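Long-range contact in adenylation domain (Streptomyces sp., PDB 5N9X), which is an adenylation domain of the AMP-binding (ANL) superfamily, modelled here with ATP and threonine bound: residues H431-H445 with L485-P499. Numbering follows the deposited sequence.
Sequences HRIELSDVEAAVRTH and LRAHVKTVLPSYMQP
Y496 holds its CG between the backbone N and the carbonyl carbon, chi1 71°, and H431 turns its CG away from its own carbonyl carbon. These torsions lay the two rings over one another as an offset stack. Their centroids are 4.1 Å apart and their planes are tilted by 20°. Y496 CB also makes a CH-pi contact over the same face of H431. M497 CG lies against the opposite face of Y496, which clamps the phenol ring between two side chains.

The chain of M497 bends at chi3. Its CE lies 4.0 Å from D437 CB, at the start of helix 435-443. V438 meets L493, M497 and P499. Its CG1 meets L493 CD1 at 3.6 Å and P499 CG at 3.7 Å. A441 sets its CB on the branch point of L493, 3.6 Å from CG. Further along, the two methyls of V442 divide the work: CG1 touches L485 and CG2 touches V489.

At the far end H445 points its ring edge at the face of H488, with the planes at 87°. T444 CG2 lies at the edge of the H488 ring. No hydrogen bond crosses between the segments, so packing alone joins them.

The axes of helix segments 435-443 and 485-492 come within 9.6 Å of each other. Both belong to the AMP-binding enzyme C-terminal domain, the small domain of ANL enzymes. Strand 431-434 pairs with strand 425-428, and E434 OE2 is hydrogen-bonded to Q425 NE2. L485 and V489 also touch Y502 of strand 501-505, while P499 packs on C467 of strand 463-470.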
# COMPACT_ATOMS: atom_id res chain seq x y z
N HIS A 431 -6.40 23.94 -22.52
CA HIS A 431 -5.09 23.63 -21.94
C HIS A 431 -5.03 22.27 -21.29
O HIS A 431 -6.02 21.77 -20.76
CB HIS A 431 -4.71 24.66 -20.89
CG HIS A 431 -4.69 26.08 -21.37
ND1 HIS A 431 -3.63 26.61 -22.08
CD2 HIS A 431 -5.56 27.10 -21.18
CE1 HIS A 431 -3.86 27.88 -22.34
NE2 HIS A 431 -5.03 28.20 -21.81
N ARG A 432 -3.84 21.67 -21.30
CA ARG A 432 -3.56 20.42 -20.58
C ARG A 432 -2.91 20.72 -19.24
O ARG A 432 -1.92 21.45 -19.18
CB ARG A 432 -2.63 19.51 -21.37
CG ARG A 432 -2.25 18.24 -20.62
CD ARG A 432 -1.07 17.53 -21.25
NE ARG A 432 -1.48 16.55 -22.25
CZ ARG A 432 -0.70 15.58 -22.71
NH1 ARG A 432 0.54 15.46 -22.25
NH2 ARG A 432 -1.15 14.74 -23.63
N ILE A 433 -3.48 20.17 -18.16
CA ILE A 433 -2.99 20.44 -16.83
C ILE A 433 -2.52 19.17 -16.14
O ILE A 433 -3.25 18.18 -16.05
CB ILE A 433 -4.06 21.13 -15.97
CG1 ILE A 433 -4.48 22.45 -16.61
CG2 ILE A 433 -3.55 21.37 -14.56
CD1 ILE A 433 -5.85 22.96 -16.21
N GLU A 434 -1.28 19.23 -15.68
CA GLU A 434 -0.74 18.27 -14.74
C GLU A 434 -1.18 18.65 -13.33
O GLU A 434 -0.51 19.48 -12.71
CB GLU A 434 0.78 18.23 -14.82
CG GLU A 434 1.28 18.08 -16.22
CD GLU A 434 1.13 16.67 -16.73
OE1 GLU A 434 1.17 15.74 -15.90
OE2 GLU A 434 0.96 16.50 -17.96
N LEU A 435 -2.28 18.07 -12.85
CA LEU A 435 -2.80 18.42 -11.52
C LEU A 435 -1.70 18.25 -10.47
O LEU A 435 -1.57 19.05 -9.54
CB LEU A 435 -4.04 17.57 -11.19
CG LEU A 435 -5.29 17.84 -12.05
CD1 LEU A 435 -6.39 16.82 -11.83
CD2 LEU A 435 -5.85 19.25 -11.86
N SER A 436 -0.90 17.21 -10.64
CA SER A 436 0.18 16.91 -9.72
C SER A 436 1.29 17.98 -9.67
O SER A 436 1.90 18.18 -8.63
CB SER A 436 0.77 15.54 -10.08
OG SER A 436 1.81 15.19 -9.19
N ASP A 437 1.55 18.64 -10.79
CA ASP A 437 2.48 19.80 -10.82
C ASP A 437 1.97 21.02 -10.07
O ASP A 437 2.74 21.75 -9.44
CB ASP A 437 2.78 20.22 -12.26
CG ASP A 437 3.62 19.21 -13.02
OD1 ASP A 437 3.92 18.12 -12.47
OD2 ASP A 437 3.94 19.51 -14.19
N VAL A 438 0.67 21.28 -10.17
CA VAL A 438 0.05 22.37 -9.42
C VAL A 438 0.21 22.12 -7.94
O VAL A 438 0.50 23.03 -7.15
CB VAL A 438 -1.45 22.52 -9.72
CG1 VAL A 438 -1.92 23.90 -9.31
CG2 VAL A 438 -1.72 22.23 -11.19
N GLU A 439 -0.01 20.86 -7.59
CA GLU A 439 0.02 20.42 -6.22
C GLU A 439 1.40 20.72 -5.66
O GLU A 439 1.53 21.35 -4.61
CB GLU A 439 -0.31 18.92 -6.13
CG GLU A 439 -1.75 18.55 -5.81
CD GLU A 439 -2.10 17.11 -6.24
OE1 GLU A 439 -1.24 16.20 -6.11
OE2 GLU A 439 -3.24 16.89 -6.72
N ALA A 440 2.43 20.27 -6.37
CA ALA A 440 3.81 20.49 -5.93
C ALA A 440 4.10 21.98 -5.83
O ALA A 440 4.76 22.42 -4.89
CB ALA A 440 4.80 19.82 -6.87
N ALA A 441 3.61 22.76 -6.79
CA ALA A 441 3.81 24.20 -6.76
C ALA A 441 3.17 24.82 -5.51
O ALA A 441 3.73 25.74 -4.92
CB ALA A 441 3.27 24.86 -8.02
N VAL A 442 1.99 24.34 -5.12
CA VAL A 442 1.38 24.83 -3.90
C VAL A 442 2.22 24.38 -2.70
O VAL A 442 2.52 25.17 -1.81
CB VAL A 442 -0.09 24.35 -3.77
CG1 VAL A 442 -0.62 24.60 -2.36
CG2 VAL A 442 -0.98 25.06 -4.81
N ARG A 443 2.66 23.12 -2.70
CA ARG A 443 3.52 22.60 -1.63
C ARG A 443 4.84 23.37 -1.45
O ARG A 443 5.42 23.40 -0.36
CB ARG A 443 3.81 21.12 -1.88
CG ARG A 443 2.85 20.18 -1.19
CD ARG A 443 3.28 18.73 -1.36
NE ARG A 443 2.13 17.87 -1.57
CZ ARG A 443 1.82 17.34 -2.75
NH1 ARG A 443 2.59 17.57 -3.81
NH2 ARG A 443 0.74 16.58 -2.88
N THR A 444 5.30 24.01 -2.52
CA THR A 444 6.50 24.85 -2.51
C THR A 444 6.41 25.97 -1.47
O THR A 444 7.42 26.50 -1.02
CB THR A 444 6.75 25.43 -3.93
OG1 THR A 444 7.56 24.52 -4.67
CG2 THR A 444 7.46 26.74 -3.90
N HIS A 445 5.20 26.29 -1.01
CA HIS A 445 5.07 27.28 0.06
C HIS A 445 5.49 26.73 1.42
O HIS A 445 4.89 25.79 1.92
CB HIS A 445 3.63 27.81 0.14
CG HIS A 445 3.49 29.05 0.95
ND1 HIS A 445 3.59 29.07 2.33
CD2 HIS A 445 3.27 30.33 0.58
CE1 HIS A 445 3.43 30.30 2.77
NE2 HIS A 445 3.23 31.09 1.73
N LEU A 485 -1.12 32.39 -0.39
CA LEU A 485 -0.81 31.19 -1.16
C LEU A 485 -1.00 31.48 -2.64
O LEU A 485 -0.15 31.16 -3.48
CB LEU A 485 -1.69 30.02 -0.70
CG LEU A 485 -1.46 28.65 -1.31
CD1 LEU A 485 -0.06 28.17 -0.99
CD2 LEU A 485 -2.51 27.63 -0.84
N ARG A 486 -2.13 32.11 -2.95
CA ARG A 486 -2.49 32.51 -4.30
C ARG A 486 -1.43 33.44 -4.88
O ARG A 486 -0.98 33.26 -6.02
CB ARG A 486 -3.87 33.18 -4.26
CG ARG A 486 -4.37 33.80 -5.53
CD ARG A 486 -5.71 34.50 -5.29
NE ARG A 486 -6.81 33.59 -4.95
CZ ARG A 486 -7.55 32.94 -5.84
NH1 ARG A 486 -7.32 33.08 -7.14
NH2 ARG A 486 -8.52 32.15 -5.43
N ALA A 487 -1.01 34.43 -4.09
CA ALA A 487 0.04 35.37 -4.49
C ALA A 487 1.36 34.67 -4.79
O ALA A 487 2.05 35.03 -5.73
CB ALA A 487 0.26 36.42 -3.40
N HIS A 488 1.71 33.68 -3.96
CA HIS A 488 2.93 32.90 -4.17
C HIS A 488 2.90 32.03 -5.43
O HIS A 488 3.87 31.96 -6.17
CB HIS A 488 3.20 32.00 -2.97
CG HIS A 488 4.26 30.97 -3.22
ND1 HIS A 488 5.61 31.27 -3.23
CD2 HIS A 488 4.17 29.64 -3.47
CE1 HIS A 488 6.29 30.17 -3.48
NE2 HIS A 488 5.45 29.17 -3.63
N VAL A 489 1.78 31.35 -5.64
CA VAL A 489 1.61 30.45 -6.77
C VAL A 489 1.60 31.20 -8.12
O VAL A 489 1.98 30.63 -9.16
CB VAL A 489 0.31 29.63 -6.57
CG1 VAL A 489 -0.16 28.97 -7.84
CG2 VAL A 489 0.53 28.59 -5.47
N LYS A 490 1.18 32.47 -8.11
CA LYS A 490 1.24 33.32 -9.31
C LYS A 490 2.68 33.51 -9.79
O LYS A 490 2.91 33.90 -10.93
CB LYS A 490 0.62 34.71 -9.11
CG LYS A 490 -0.89 34.77 -9.03
CD LYS A 490 -1.47 35.79 -10.00
CE LYS A 490 -2.68 35.18 -10.69
NZ LYS A 490 -3.01 35.79 -12.02
N THR A 491 3.64 33.25 -8.91
CA THR A 491 5.06 33.26 -9.24
C THR A 491 5.46 32.01 -10.00
O THR A 491 6.16 32.07 -11.01
CB THR A 491 5.92 33.35 -7.98
OG1 THR A 491 5.68 34.60 -7.33
CG2 THR A 491 7.42 33.18 -8.30
N VAL A 492 4.99 30.87 -9.50
CA VAL A 492 5.53 29.57 -9.85
C VAL A 492 4.90 28.99 -11.11
O VAL A 492 5.54 28.24 -11.85
CB VAL A 492 5.32 28.59 -8.68
CG1 VAL A 492 6.36 27.48 -8.72
CG2 VAL A 492 5.41 29.33 -7.37
N LEU A 493 3.64 29.32 -11.36
CA LEU A 493 2.89 28.63 -12.40
C LEU A 493 2.35 29.54 -13.47
O LEU A 493 2.02 30.68 -13.20
CB LEU A 493 1.72 27.87 -11.79
CG LEU A 493 2.06 26.67 -10.92
CD1 LEU A 493 0.76 26.05 -10.42
CD2 LEU A 493 2.91 25.67 -11.69
N PRO A 494 2.21 29.03 -14.69
CA PRO A 494 1.43 29.82 -15.66
C PRO A 494 -0.04 29.98 -15.22
O PRO A 494 -0.56 29.20 -14.41
CB PRO A 494 1.57 29.02 -16.96
CG PRO A 494 1.86 27.61 -16.50
CD PRO A 494 2.65 27.73 -15.23
N SER A 495 -0.68 31.04 -15.74
CA SER A 495 -2.00 31.48 -15.30
C SER A 495 -3.12 30.45 -15.44
O SER A 495 -3.99 30.35 -14.56
CB SER A 495 -2.39 32.74 -16.08
OG SER A 495 -1.66 33.86 -15.62
N TYR A 496 -3.10 29.70 -16.53
CA TYR A 496 -4.09 28.64 -16.76
C TYR A 496 -3.96 27.50 -15.75
O TYR A 496 -4.90 26.73 -15.55
CB TYR A 496 -3.97 28.09 -18.20
CG TYR A 496 -2.75 27.23 -18.55
CD1 TYR A 496 -1.52 27.81 -18.89
CD2 TYR A 496 -2.84 25.85 -18.57
CE1 TYR A 496 -0.42 27.02 -19.24
CE2 TYR A 496 -1.75 25.05 -18.92
CZ TYR A 496 -0.54 25.64 -19.24
OH TYR A 496 0.52 24.83 -19.57
N MET A 497 -2.79 27.40 -15.12
CA MET A 497 -2.54 26.34 -14.15
C MET A 497 -2.79 26.76 -12.71
O MET A 497 -2.54 25.98 -11.80
CB MET A 497 -1.10 25.83 -14.27
CG MET A 497 -0.85 24.87 -15.43
SD MET A 497 0.88 24.37 -15.47
CE MET A 497 0.85 22.93 -14.39
N GLN A 498 -3.27 27.98 -12.50
CA GLN A 498 -3.47 28.51 -11.16
C GLN A 498 -4.85 28.17 -10.63
O GLN A 498 -5.85 28.43 -11.31
CB GLN A 498 -3.22 30.02 -11.15
CG GLN A 498 -1.74 30.39 -11.00
CD GLN A 498 -1.37 31.72 -11.66
OE1 GLN A 498 -2.22 32.57 -11.89
NE2 GLN A 498 -0.08 31.92 -11.94
N PRO A 499 -4.91 27.57 -9.43
CA PRO A 499 -6.18 27.17 -8.81
C PRO A 499 -7.12 28.36 -8.64
O PRO A 499 -6.69 29.43 -8.22
CB PRO A 499 -5.75 26.59 -7.45
CG PRO A 499 -4.31 26.17 -7.66
CD PRO A 499 -3.76 27.22 -8.58